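Local atomic coordinates of phytase (Citrobacter braakii, PDB entry 3ZHC), a protein that belongs to branch 2 of the histidine phosphatase superfamily, the group of enzymes among which bacterial phytases such as this one are found. Residues B[224-229]-B[276-281]; B[215-220]-B[230-235]; B[161-166]-B[219-224]; B[155-160]-B[282-287]. The protein carries 2 engineered substitutions. All blocks are in the same frame, centred on the assembly; numbering follows the deposited sequence.

Contact 1 (B[224-229]-B[276-281])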
loop_
_atom_site.group_PDB
_atom_site.type_symbol
_atom_site.label_atom_id
_atom_site.label_comp_id
_atom_site.label_asym_id
_atom_site.label_seq_id
_atom_site.Cartn_x
_atom_site.Cartn_y
_atom_site.Cartn_z
ATOM N N ASP B 224 -24.146 -6.731 -20.291
ATOM C CA ASP B 224 -22.821 -6.873 -20.954
ATOM C C ASP B 224 -21.758 -5.880 -20.463
ATOM O O ASP B 224 -20.663 -5.892 -20.972
ATOM C CB ASP B 224 -22.960 -6.833 -22.515
ATOM C CG ASP B 224 -23.755 -5.653 -23.012
ATOM O OD1 ASP B 224 -23.487 -4.514 -22.574
ATOM O OD2 ASP B 224 -24.678 -5.869 -23.853
ATOM N N ASN B 225 -22.073 -5.034 -19.468
ATOM C CA ASN B 225 -21.116 -4.002 -19.067
ATOM C C ASN B 225 -21.340 -3.429 -17.697
ATOM O O ASN B 225 -22.472 -3.377 -17.211
ATOM C CB ASN B 225 -21.170 -2.853 -20.118
ATOM C CG ASN B 225 -19.982 -1.922 -20.058
ATOM O OD1 ASN B 225 -18.923 -2.227 -19.462
ATOM N ND2 ASN B 225 -20.137 -0.755 -20.688
ATOM N N VAL B 226 -20.230 -3.001 -17.080
ATOM C CA VAL B 226 -20.235 -2.356 -15.777
ATOM C C VAL B 226 -19.406 -1.068 -15.869
ATOM O O VAL B 226 -18.353 -1.049 -16.517
ATOM C CB VAL B 226 -19.673 -3.303 -14.690
ATOM C CG1 VAL B 226 -19.508 -2.589 -13.391
ATOM C CG2 VAL B 226 -20.598 -4.516 -14.507
ATOM N N SER B 227 -19.882 -0.002 -15.228
ATOM C CA SER B 227 -19.168 1.277 -15.218
ATOM C C SER B 227 -19.504 2.086 -13.990
ATOM O O SER B 227 -20.548 1.885 -13.374
ATOM C CB SER B 227 -19.487 2.088 -16.480
ATOM O OG SER B 227 -20.801 2.526 -16.475
ATOM N N LEU B 228 -18.600 3.005 -13.646
ATOM C CA LEU B 228 -18.776 3.936 -12.532
ATOM C C LEU B 228 -18.511 5.359 -13.055
ATOM O O LEU B 228 -17.421 5.947 -12.802
ATOM C CB LEU B 228 -17.851 3.550 -11.379
ATOM C CG LEU B 228 -17.904 4.376 -10.094
ATOM C CD1 LEU B 228 -19.338 4.490 -9.539
ATOM C CD2 LEU B 228 -16.957 3.765 -9.074
ATOM N N PRO B 229 -19.491 5.931 -13.795
ATOM C CA PRO B 229 -19.300 7.268 -14.365
ATOM C C PRO B 229 -19.399 8.373 -13.328
ATOM O O PRO B 229 -20.130 8.233 -12.366
ATOM C CB PRO B 229 -20.458 7.387 -15.364
ATOM C CG PRO B 229 -21.109 6.051 -15.401
ATOM C CD PRO B 229 -20.831 5.420 -14.135
ATOM N N ASP B 276 -10.034 -1.909 -9.745
ATOM C CA ASP B 276 -10.312 -2.848 -8.680
ATOM C C ASP B 276 -11.838 -3.130 -8.610
ATOM O O ASP B 276 -12.273 -4.288 -8.638
ATOM C CB ASP B 276 -9.791 -2.317 -7.358
ATOM C CG ASP B 276 -9.811 -3.361 -6.247
ATOM O OD1 ASP B 276 -9.971 -4.579 -6.521
ATOM O OD2 ASP B 276 -9.656 -2.949 -5.083
ATOM N N LEU B 277 -12.626 -2.053 -8.531
ATOM C CA LEU B 277 -14.083 -2.155 -8.498
ATOM C C LEU B 277 -14.673 -2.762 -9.781
ATOM O O LEU B 277 -15.435 -3.726 -9.722
ATOM C CB LEU B 277 -14.727 -0.772 -8.261
ATOM C CG LEU B 277 -14.529 -0.124 -6.904
ATOM C CD1 LEU B 277 -15.266 1.196 -6.868
ATOM C CD2 LEU B 277 -15.007 -1.051 -5.738
ATOM N N LEU B 278 -14.319 -2.205 -10.930
ATOM C CA LEU B 278 -14.965 -2.612 -12.210
ATOM C C LEU B 278 -14.417 -3.873 -12.873
ATOM O O LEU B 278 -15.144 -4.504 -13.650
ATOM C CB LEU B 278 -14.947 -1.437 -13.227
ATOM C CG LEU B 278 -15.702 -0.157 -12.823
ATOM C CD1 LEU B 278 -15.612 0.880 -13.970
ATOM C CD2 LEU B 278 -17.183 -0.409 -12.430
ATOM N N GLN B 279 -13.160 -4.246 -12.579
ATOM C CA GLN B 279 -12.514 -5.414 -13.243
ATOM C C GLN B 279 -12.011 -6.533 -12.330
ATOM O O GLN B 279 -11.891 -7.677 -12.795
ATOM C CB GLN B 279 -11.354 -4.922 -14.115
ATOM C CG GLN B 279 -11.759 -3.850 -15.186
ATOM C CD GLN B 279 -12.656 -4.394 -16.309
ATOM O OE1 GLN B 279 -12.887 -5.615 -16.426
ATOM N NE2 GLN B 279 -13.166 -3.485 -17.149
ATOM N N ARG B 280 -11.708 -6.232 -11.051
ATOM C CA ARG B 280 -11.225 -7.283 -10.113
ATOM C C ARG B 280 -12.335 -7.888 -9.200
ATOM O O ARG B 280 -12.143 -8.973 -8.646
ATOM C CB ARG B 280 -10.076 -6.777 -9.250
ATOM C CG ARG B 280 -8.895 -6.147 -10.028
ATOM C CD ARG B 280 -7.531 -6.271 -9.270
ATOM N NE ARG B 280 -7.732 -6.231 -7.825
ATOM C CZ ARG B 280 -7.576 -7.244 -6.956
ATOM N NH1 ARG B 280 -7.156 -8.474 -7.326
ATOM N NH2 ARG B 280 -7.834 -7.010 -5.672
ATOM N N THR B 281 -13.470 -7.197 -9.055
ATOM C CA THR B 281 -14.613 -7.707 -8.297
ATOM C C THR B 281 -14.972 -9.082 -8.861
ATOM O O THR B 281 -15.372 -9.166 -10.012
ATOM C CB THR B 281 -15.813 -6.745 -8.375
ATOM O OG1 THR B 281 -15.433 -5.486 -7.820
ATOM C CG2 THR B 281 -17.055 -7.306 -7.607
#
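V226 has CG1 anti to its backbone N (chi1 172°), while L278 sets CG anti to its own carbonyl carbon (chi1 -62°) and stays extended beyond it; together these torsions bring CG1 of a strand residue up against the forked end of a helix residue. The two side chains cross obliquely, and V226 CG1 comes to 3.3 Å from L278 CD2, closer than usual for two carbons, although V226 was modelled in two conformers. L278 is the centre of the contact. Its CD2 branch also lies 3.7 Å from the carbonyl carbon of S227, while its other branch, CD1, is 3.7 Å from the backbone N of L228, so both branches rest against the peptide joining S227 to L228. L228, with CG anti to its backbone N (chi1 -178°), reaches a second helix residue: its CD2 crosses L277 CD1 at 3.8 Å. No hydrogen bond joins the segments, and the grip is wholly apolar. Within the helix end the T281 hydroxyl donates in the carbonyl plane to a lone pair of L277 O, at 2.6 Å from OG1, and R280 NE forms a salt bridge with D276 OD1, which R169 also pairs with. The contact illustrates a short two-stranded sheet laid against the end of helix 260-280, with helix 159-169 supplying V162 and I166 beside V226, and helix 174-180 placing I174 and Y177 beside L228 and L277 respectively.

Contact 2 (B[215-220]-B[230-235]). Unlike the reference sequence in segment 215-220: L219 (reference Phe). With FMT (formic acid), chain N.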
loop_
_atom_site.group_PDB
_atom_site.type_symbol
_atom_site.label_atom_id
_atom_site.label_comp_id
_atom_site.label_asym_id
_atom_site.label_seq_id
_atom_site.Cartn_x
_atom_site.Cartn_y
_atom_site.Cartn_z
ATOM N N LEU B 215 -18.884 16.226 -10.109
ATOM C CA LEU B 215 -19.262 15.035 -10.899
ATOM C C LEU B 215 -19.499 13.821 -9.970
ATOM O O LEU B 215 -18.625 12.952 -9.841
ATOM C CB LEU B 215 -18.182 14.723 -11.930
ATOM C CG LEU B 215 -17.977 15.746 -13.055
ATOM C CD1 LEU B 215 -16.618 15.549 -13.731
ATOM C CD2 LEU B 215 -19.094 15.666 -14.060
ATOM N N PRO B 216 -20.689 13.763 -9.305
ATOM C CA PRO B 216 -20.987 12.604 -8.415
ATOM C C PRO B 216 -21.018 11.271 -9.181
ATOM O O PRO B 216 -21.516 11.210 -10.297
ATOM C CB PRO B 216 -22.351 12.955 -7.813
ATOM C CG PRO B 216 -22.916 13.985 -8.718
ATOM C CD PRO B 216 -21.786 14.750 -9.286
ATOM N N SER B 217 -20.476 10.231 -8.557
ATOM C CA SER B 217 -20.331 8.923 -9.189
ATOM C C SER B 217 -21.339 7.919 -8.669
ATOM O O SER B 217 -21.623 7.866 -7.475
ATOM C CB SER B 217 -18.921 8.385 -8.966
ATOM O OG SER B 217 -17.943 9.256 -9.513
ATOM N N GLU B 218 -21.871 7.125 -9.582
ATOM C CA GLU B 218 -22.812 6.090 -9.245
ATOM C C GLU B 218 -22.646 4.923 -10.235
ATOM O O GLU B 218 -22.430 5.146 -11.428
ATOM C CB GLU B 218 -24.229 6.654 -9.274
ATOM C CG GLU B 218 -25.243 5.754 -8.614
ATOM C CD GLU B 218 -26.629 6.376 -8.538
ATOM O OE1 GLU B 218 -26.751 7.510 -7.998
ATOM O OE2 GLU B 218 -27.602 5.727 -9.030
ATOM N N LEU B 219 -22.745 3.698 -9.730
ATOM C CA LEU B 219 -22.583 2.494 -10.559
ATOM C C LEU B 219 -23.695 2.352 -11.598
ATOM O O LEU B 219 -24.844 2.675 -11.325
ATOM C CB LEU B 219 -22.535 1.228 -9.688
ATOM C CG LEU B 219 -21.269 1.034 -8.851
ATOM C CD1 LEU B 219 -21.507 0.077 -7.684
ATOM C CD2 LEU B 219 -20.095 0.550 -9.733
ATOM N N LYS B 220 -23.313 1.881 -12.787
ATOM C CA LYS B 220 -24.237 1.531 -13.859
ATOM C C LYS B 220 -23.850 0.142 -14.320
ATOM O O LYS B 220 -22.735 -0.069 -14.772
ATOM C CB LYS B 220 -24.170 2.514 -15.036
ATOM C CG LYS B 220 -25.133 2.148 -16.190
ATOM C CD LYS B 220 -25.036 3.082 -17.380
ATOM C CE LYS B 220 -25.993 2.610 -18.466
ATOM N NZ LYS B 220 -26.133 3.593 -19.521
ATOM N N GLY B 230 -18.667 9.459 -13.559
ATOM C CA GLY B 230 -18.572 10.599 -12.628
ATOM C C GLY B 230 -17.108 10.907 -12.397
ATOM O O GLY B 230 -16.257 10.552 -13.222
ATOM N N ALA B 231 -16.804 11.555 -11.286
ATOM C CA ALA B 231 -15.410 11.885 -10.946
ATOM C C ALA B 231 -14.514 10.634 -10.907
ATOM O O ALA B 231 -13.343 10.722 -11.231
ATOM C CB ALA B 231 -15.336 12.623 -9.646
ATOM N N TRP B 232 -15.080 9.485 -10.518
ATOM C CA TRP B 232 -14.326 8.201 -10.507
ATOM C C TRP B 232 -13.818 7.745 -11.907
ATOM O O TRP B 232 -12.609 7.539 -12.076
ATOM C CB TRP B 232 -15.131 7.084 -9.789
ATOM C CG TRP B 232 -14.892 7.128 -8.344
ATOM C CD1 TRP B 232 -15.716 7.610 -7.384
ATOM C CD2 TRP B 232 -13.714 6.691 -7.686
ATOM N NE1 TRP B 232 -15.122 7.490 -6.146
ATOM C CE2 TRP B 232 -13.889 6.927 -6.308
ATOM C CE3 TRP B 232 -12.520 6.116 -8.126
ATOM C CZ2 TRP B 232 -12.907 6.601 -5.359
ATOM C CZ3 TRP B 232 -11.543 5.791 -7.177
ATOM C CH2 TRP B 232 -11.747 6.037 -5.816
ATOM N N SER B 233 -14.711 7.596 -12.882
ATOM C CA SER B 233 -14.285 7.217 -14.268
ATOM C C SER B 233 -13.342 8.253 -14.885
ATOM O O SER B 233 -12.320 7.887 -15.464
ATOM C CB SER B 233 -15.488 6.997 -15.188
ATOM O OG SER B 233 -15.078 6.843 -16.551
ATOM N N LEU B 234 -13.691 9.536 -14.755
ATOM C CA LEU B 234 -12.865 10.626 -15.290
ATOM C C LEU B 234 -11.446 10.562 -14.717
ATOM O O LEU B 234 -10.471 10.541 -15.468
ATOM C CB LEU B 234 -13.499 12.008 -14.998
ATOM C CG LEU B 234 -12.757 13.274 -15.519
ATOM C CD1 LEU B 234 -12.598 13.221 -17.021
ATOM C CD2 LEU B 234 -13.468 14.587 -15.070
ATOM N N SER B 235 -11.350 10.521 -13.386
ATOM C CA SER B 235 -10.046 10.457 -12.681
ATOM C C SER B 235 -9.201 9.261 -13.095
ATOM O O SER B 235 -7.990 9.383 -13.212
ATOM C CB SER B 235 -10.268 10.440 -11.195
ATOM O OG SER B 235 -10.894 11.663 -10.799
HETATM C C FMT N . -19.359 10.124 -4.956
HETATM O O1 FMT N . -18.286 10.531 -5.389
HETATM O O2 FMT N . -20.421 10.470 -5.456
#
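G230 occupies the N-cap position of helix 231-247 and brings its CA within 4.2 Å of the CA of S217. Lacking a side chain, and with a positive phi (129°), it lets P216 O and S217 OG crowd in where a beta-carbon would otherwise collide with them. A231 follows with the first strong polar link: its N-H donates to L215 O at 2.7 Å, in the carbonyl plane and on a lone pair. Its methyl lies alongside, close to the same L215 O and more loosely to L215 CB. W232 then uses its own backbone N-H, which runs almost straight (172°) to S217 OG at 3.0 Å; the serine hydroxyl sits beside its backbone N, anti to the carbonyl carbon (chi1 -60°). The same serine lies at the edge of the indole, with its CB in the ring plane and 3.7 Å from W232 CD1. The indole N-H, NE1, is taken by T178 OG1, and F185 and Y181 meet the ring edge-to-face. Two residues on, L234 crosses L215 obliquely, CD2 to CD1 at 3.6 Å, adding an apolar flank to the polar one. S235 closes the turn by donating its hydroxyl to A231 O, from above the carbonyl plane. On the loop side, S217 N is bonded to O2 of a formic acid molecule, probably carried over from the crystallisation liquor, which T178 OG1 also holds. The whole is typical of a helix N-terminus whose early amides, with no preceding turn to serve them, are satisfied by a loop, here the one shortly before it in the chain, between helix 211-214 and strand 220-222.

Contact 3 (B[161-166]-B[219-224]). Engineered in segment 161-166: C163 (natural residue Lys). Unlike the reference sequence in segment 161-166: Q161 (reference Lys). Engineered in segment 219-224: C221 (natural residue Val). Unlike the reference sequence in segment 219-224: L219 (reference Phe).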
loop_
_atom_site.group_PDB
_atom_site.type_symbol
_atom_site.label_atom_id
_atom_site.label_comp_id
_atom_site.label_asym_id
_atom_site.label_seq_id
_atom_site.Cartn_x
_atom_site.Cartn_y
_atom_site.Cartn_z
ATOM N N GLN B 161 -26.895 -8.574 -8.905
ATOM C CA GLN B 161 -25.831 -9.294 -8.165
ATOM C C GLN B 161 -24.451 -8.624 -8.365
ATOM O O GLN B 161 -23.726 -8.373 -7.399
ATOM C CB GLN B 161 -25.806 -10.763 -8.595
ATOM C CG GLN B 161 -24.730 -11.655 -7.955
ATOM C CD GLN B 161 -24.957 -13.134 -8.272
ATOM O OE1 GLN B 161 -25.922 -13.747 -7.784
ATOM N NE2 GLN B 161 -24.078 -13.710 -9.075
ATOM N N VAL B 162 -24.122 -8.331 -9.619
ATOM C CA VAL B 162 -22.837 -7.693 -9.982
ATOM C C VAL B 162 -22.704 -6.255 -9.423
ATOM O O VAL B 162 -21.680 -5.940 -8.809
ATOM C CB VAL B 162 -22.609 -7.743 -11.524
ATOM C CG1 VAL B 162 -21.465 -6.891 -11.952
ATOM C CG2 VAL B 162 -22.388 -9.213 -11.967
ATOM N N CYS B 163 -23.732 -5.402 -9.631
ATOM C CA CYS B 163 -23.706 -3.992 -9.094
ATOM C C CYS B 163 -23.583 -3.982 -7.602
ATOM O O CYS B 163 -22.728 -3.297 -7.064
ATOM C CB CYS B 163 -24.939 -3.123 -9.529
ATOM S SG CYS B 163 -24.578 -1.750 -10.744
ATOM N N ASN B 164 -24.445 -4.757 -6.936
ATOM C CA ASN B 164 -24.413 -4.861 -5.477
ATOM C C ASN B 164 -23.080 -5.401 -4.940
ATOM O O ASN B 164 -22.605 -4.929 -3.927
ATOM C CB ASN B 164 -25.579 -5.700 -4.968
ATOM C CG ASN B 164 -26.921 -4.985 -5.089
ATOM O OD1 ASN B 164 -27.070 -3.852 -4.645
ATOM N ND2 ASN B 164 -27.893 -5.646 -5.669
ATOM N N ALA B 165 -22.492 -6.380 -5.639
ATOM C CA ALA B 165 -21.188 -6.950 -5.263
ATOM C C ALA B 165 -20.075 -5.887 -5.336
ATOM O O ALA B 165 -19.243 -5.779 -4.425
ATOM C CB ALA B 165 -20.848 -8.144 -6.140
ATOM N N ILE B 166 -20.076 -5.108 -6.412
ATOM C CA ILE B 166 -19.122 -3.988 -6.566
ATOM C C ILE B 166 -19.422 -2.926 -5.507
ATOM O O ILE B 166 -18.504 -2.383 -4.904
ATOM C CB ILE B 166 -19.177 -3.347 -7.960
ATOM C CG1 ILE B 166 -18.840 -4.355 -9.056
ATOM C CG2 ILE B 166 -18.187 -2.130 -8.054
ATOM C CD1 ILE B 166 -19.379 -3.955 -10.400
ATOM N N LEU B 219 -22.745 3.698 -9.730
ATOM C CA LEU B 219 -22.583 2.494 -10.559
ATOM C C LEU B 219 -23.695 2.352 -11.598
ATOM O O LEU B 219 -24.844 2.675 -11.325
ATOM C CB LEU B 219 -22.535 1.228 -9.688
ATOM C CG LEU B 219 -21.269 1.034 -8.851
ATOM C CD1 LEU B 219 -21.507 0.077 -7.684
ATOM C CD2 LEU B 219 -20.095 0.550 -9.733
ATOM N N LYS B 220 -23.313 1.881 -12.787
ATOM C CA LYS B 220 -24.237 1.531 -13.859
ATOM C C LYS B 220 -23.850 0.142 -14.320
ATOM O O LYS B 220 -22.735 -0.069 -14.772
ATOM C CB LYS B 220 -24.170 2.514 -15.036
ATOM C CG LYS B 220 -25.133 2.148 -16.190
ATOM C CD LYS B 220 -25.036 3.082 -17.380
ATOM C CE LYS B 220 -25.993 2.610 -18.466
ATOM N NZ LYS B 220 -26.133 3.593 -19.521
ATOM N N CYS B 221 -24.773 -0.802 -14.197
ATOM C CA CYS B 221 -24.536 -2.186 -14.607
ATOM C C CYS B 221 -25.613 -2.611 -15.565
ATOM O O CYS B 221 -26.793 -2.429 -15.291
ATOM C CB CYS B 221 -24.510 -3.108 -13.395
ATOM S SG CYS B 221 -23.357 -2.581 -12.119
ATOM N N THR B 222 -25.188 -3.171 -16.693
ATOM C CA THR B 222 -26.063 -3.732 -17.703
ATOM C C THR B 222 -25.618 -5.208 -17.893
ATOM O O THR B 222 -24.587 -5.611 -17.329
ATOM C CB THR B 222 -25.991 -2.913 -19.001
ATOM O OG1 THR B 222 -24.649 -2.909 -19.491
ATOM C CG2 THR B 222 -26.438 -1.466 -18.756
ATOM N N PRO B 223 -26.392 -6.023 -18.661
ATOM C CA PRO B 223 -26.001 -7.443 -18.853
ATOM C C PRO B 223 -24.634 -7.680 -19.479
ATOM O O PRO B 223 -24.039 -8.710 -19.224
ATOM C CB PRO B 223 -27.111 -7.992 -19.776
ATOM C CG PRO B 223 -28.308 -7.154 -19.427
ATOM C CD PRO B 223 -27.741 -5.763 -19.222
ATOM N N ASP B 224 -24.146 -6.731 -20.291
ATOM C CA ASP B 224 -22.821 -6.873 -20.954
ATOM C C ASP B 224 -21.758 -5.880 -20.463
ATOM O O ASP B 224 -20.663 -5.892 -20.972
ATOM C CB ASP B 224 -22.960 -6.833 -22.515
ATOM C CG ASP B 224 -23.755 -5.653 -23.012
ATOM O OD1 ASP B 224 -23.487 -4.514 -22.574
ATOM O OD2 ASP B 224 -24.678 -5.869 -23.853
#
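An engineered disulfide bridges helix 159-169 to the first strand of the beta hairpin formed by 220-222 and 225-227, making this contact a worked example of a covalent helix-to-strand tie near the protein surface. Both cysteines, C163 on the helix and C221 on the strand, were introduced by design. Their SG atoms are 2.0 Å apart, and the chi3 of 94° is close to the perpendicular arrangement a disulfide prefers. The two halves differ: C221 places SG anti to its carbonyl carbon (chi1 -53°), in a staggered position, whereas C163 is turned well off any staggered position (chi1 -110°), which suggests some torsional strain on the helix side. The CA atoms of the pair are 5.9 Å apart. No hydrogen bond crosses between the segments, and the remainder is apolar packing by L219, which sets CG anti to its carbonyl carbon and flanks the bridge. L219 CB lies 3.8 Å from C163 SG. One turn along the helix, I166 crosses the same leucine obliquely, its CG2, anti to the backbone N, meeting both branches of the fork. L219 CD2 is the nearer, at 3.7 Å from I166 CG2, while L219 CD1 rests 3.6 Å from C163 O.

Contact 4 (B[155-160]-B[282-287])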
loop_
_atom_site.group_PDB
_atom_site.type_symbol
_atom_site.label_atom_id
_atom_site.label_comp_id
_atom_site.label_asym_id
_atom_site.label_seq_id
_atom_site.Cartn_x
_atom_site.Cartn_y
_atom_site.Cartn_z
ATOM N N CYS B 155 -22.985 -15.542 -22.429
ATOM C CA CYS B 155 -22.377 -14.924 -21.237
ATOM C C CYS B 155 -22.862 -13.478 -20.921
ATOM O O CYS B 155 -22.502 -12.518 -21.617
ATOM C CB CYS B 155 -20.872 -14.964 -21.437
ATOM S SG CYS B 155 -19.861 -14.223 -20.223
ATOM N N SER B 156 -23.677 -13.358 -19.861
ATOM C CA SER B 156 -24.173 -12.072 -19.353
ATOM C C SER B 156 -24.039 -11.986 -17.837
ATOM O O SER B 156 -24.061 -12.998 -17.145
ATOM C CB SER B 156 -25.644 -11.852 -19.751
ATOM O OG SER B 156 -25.736 -11.365 -21.082
ATOM N N PHE B 157 -23.905 -10.767 -17.335
ATOM C CA PHE B 157 -23.858 -10.521 -15.909
ATOM C C PHE B 157 -25.247 -10.560 -15.308
ATOM O O PHE B 157 -26.188 -10.119 -15.950
ATOM C CB PHE B 157 -23.361 -9.090 -15.594
ATOM C CG PHE B 157 -21.943 -8.787 -16.004
ATOM C CD1 PHE B 157 -20.884 -9.611 -15.616
ATOM C CD2 PHE B 157 -21.653 -7.633 -16.752
ATOM C CE1 PHE B 157 -19.558 -9.310 -15.987
ATOM C CE2 PHE B 157 -20.322 -7.328 -17.125
ATOM C CZ PHE B 157 -19.284 -8.168 -16.739
ATOM N N ASN B 158 -25.375 -11.098 -14.085
ATOM C CA ASN B 158 -26.606 -10.910 -13.309
ATOM C C ASN B 158 -26.425 -9.499 -12.779
ATOM O O ASN B 158 -25.686 -9.268 -11.800
ATOM C CB ASN B 158 -26.806 -11.930 -12.191
ATOM C CG ASN B 158 -28.184 -11.759 -11.462
ATOM O OD1 ASN B 158 -28.490 -10.703 -10.884
ATOM N ND2 ASN B 158 -28.999 -12.812 -11.499
ATOM N N THR B 159 -27.095 -8.544 -13.438
ATOM C CA THR B 159 -26.920 -7.093 -13.175
ATOM C C THR B 159 -27.021 -6.634 -11.710
ATOM O O THR B 159 -26.124 -5.909 -11.237
ATOM C CB THR B 159 -27.893 -6.230 -14.036
ATOM O OG1 THR B 159 -29.249 -6.557 -13.702
ATOM C CG2 THR B 159 -27.657 -6.468 -15.499
ATOM N N LEU B 160 -28.087 -7.042 -11.004
ATOM C CA LEU B 160 -28.247 -6.656 -9.572
ATOM C C LEU B 160 -27.158 -7.285 -8.696
ATOM O O LEU B 160 -26.578 -6.611 -7.863
ATOM C CB LEU B 160 -29.659 -6.983 -9.022
ATOM C CG LEU B 160 -30.735 -5.921 -9.286
ATOM C CD1 LEU B 160 -32.150 -6.465 -9.010
ATOM C CD2 LEU B 160 -30.465 -4.633 -8.455
ATOM N N PRO B 282 -14.811 -10.175 -8.044
ATOM C CA PRO B 282 -14.984 -11.575 -8.531
ATOM C C PRO B 282 -16.187 -11.824 -9.418
ATOM O O PRO B 282 -16.065 -12.526 -10.396
ATOM C CB PRO B 282 -15.106 -12.374 -7.228
ATOM C CG PRO B 282 -14.240 -11.644 -6.292
ATOM C CD PRO B 282 -14.445 -10.172 -6.606
ATOM N N GLU B 283 -17.336 -11.234 -9.074
ATOM C CA GLU B 283 -18.576 -11.424 -9.850
ATOM C C GLU B 283 -18.440 -10.940 -11.307
ATOM O O GLU B 283 -19.127 -11.460 -12.181
ATOM C CB GLU B 283 -19.787 -10.766 -9.173
ATOM C CG GLU B 283 -20.315 -11.526 -7.935
ATOM C CD GLU B 283 -19.502 -11.323 -6.656
ATOM O OE1 GLU B 283 -18.495 -10.575 -6.645
ATOM O OE2 GLU B 283 -19.891 -11.924 -5.650
ATOM N N VAL B 284 -17.550 -9.948 -11.541
ATOM C CA VAL B 284 -17.195 -9.484 -12.892
ATOM C C VAL B 284 -15.975 -10.266 -13.442
ATOM O O VAL B 284 -16.047 -10.804 -14.548
ATOM C CB VAL B 284 -16.926 -7.961 -12.917
ATOM C CG1 VAL B 284 -16.274 -7.512 -14.256
ATOM C CG2 VAL B 284 -18.222 -7.207 -12.679
ATOM N N ALA B 285 -14.885 -10.318 -12.659
ATOM C CA ALA B 285 -13.590 -10.962 -13.085
ATOM C C ALA B 285 -13.709 -12.410 -13.526
ATOM O O ALA B 285 -13.070 -12.805 -14.488
ATOM C CB ALA B 285 -12.532 -10.857 -11.983
ATOM N N ARG B 286 -14.527 -13.191 -12.810
ATOM C CA ARG B 286 -14.734 -14.626 -13.111
ATOM C C ARG B 286 -15.253 -14.839 -14.509
ATOM O O ARG B 286 -14.708 -15.636 -15.255
ATOM C CB ARG B 286 -15.702 -15.280 -12.110
ATOM C CG ARG B 286 -15.125 -15.575 -10.756
ATOM C CD ARG B 286 -16.180 -16.276 -9.832
ATOM N NE ARG B 286 -16.577 -17.598 -10.364
ATOM C CZ ARG B 286 -17.827 -18.033 -10.651
ATOM N NH1 ARG B 286 -18.920 -17.285 -10.456
ATOM N NH2 ARG B 286 -17.976 -19.274 -11.136
ATOM N N SER B 287 -16.314 -14.126 -14.855
ATOM C CA SER B 287 -16.905 -14.211 -16.206
ATOM C C SER B 287 -15.934 -13.733 -17.293
ATOM O O SER B 287 -15.720 -14.426 -18.280
ATOM C CB SER B 287 -18.180 -13.382 -16.268
ATOM O OG SER B 287 -19.123 -13.830 -15.283
#
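The close part of this contact is the ring of F157 packed against the first turns of helix 282-301. Its CG lies beside the backbone N and anti to the carbonyl carbon (chi1 -64°), and this carries the far end of the ring to the helix. CE1 approaches the backbone of V284 itself, 3.9 Å from its CA, and CZ meets the CG1 branch of V284 at 4.0 Å. That branch is anti to the backbone N of the valine (chi1 168°), and CG2, on the other arm, also borders CE1. The same ring carbon, CE1, is 4.3 Å from S287 CB one turn later, so a single phenyl spans V284 and S287. Toward the ends the packing slackens. C155 SG stands 4.4 Å from S287 CB, and its firm bond is a disulfide to C429. E283 gives little more than its carbonyl oxygen to the ring margin, while its carboxylate end leads away from the segment; S156, exposed, likewise turns its side chain away. No hydrogen bond joins the two segments, so the join rests on van der Waals packing, chiefly of the F157 ring. Around it, F157 is also held by a backbone hydrogen bond to P223, at the turn of the two-stranded sheet, while V162 from helix 159-169 and V226 from strand 225-227 both touch F157 and V284, filling the angle between the incoming loop, the hairpin and helix 282-301.

Read from the N terminus, the chain first opens contact 4 at 155-160 and closes it last, at 282-287, so that the other three contacts fall within its span. Contact 3 opens next, on helix 159-169, and closes on 219-224; contact 1 then takes over in series, sharing D224 and using the neighbouring strand. Contact 2 opens at 215-220, whose last residues, L219 and K220, also begin the segment that closes contact 3. It crosses contact 1, since 215-220 precedes both segments of that contact while 230-235 falls between them. The effect is to gather a small hairpin, its flanking loops and parts of helices 159-169, 231-247, 260-280 and 282-301.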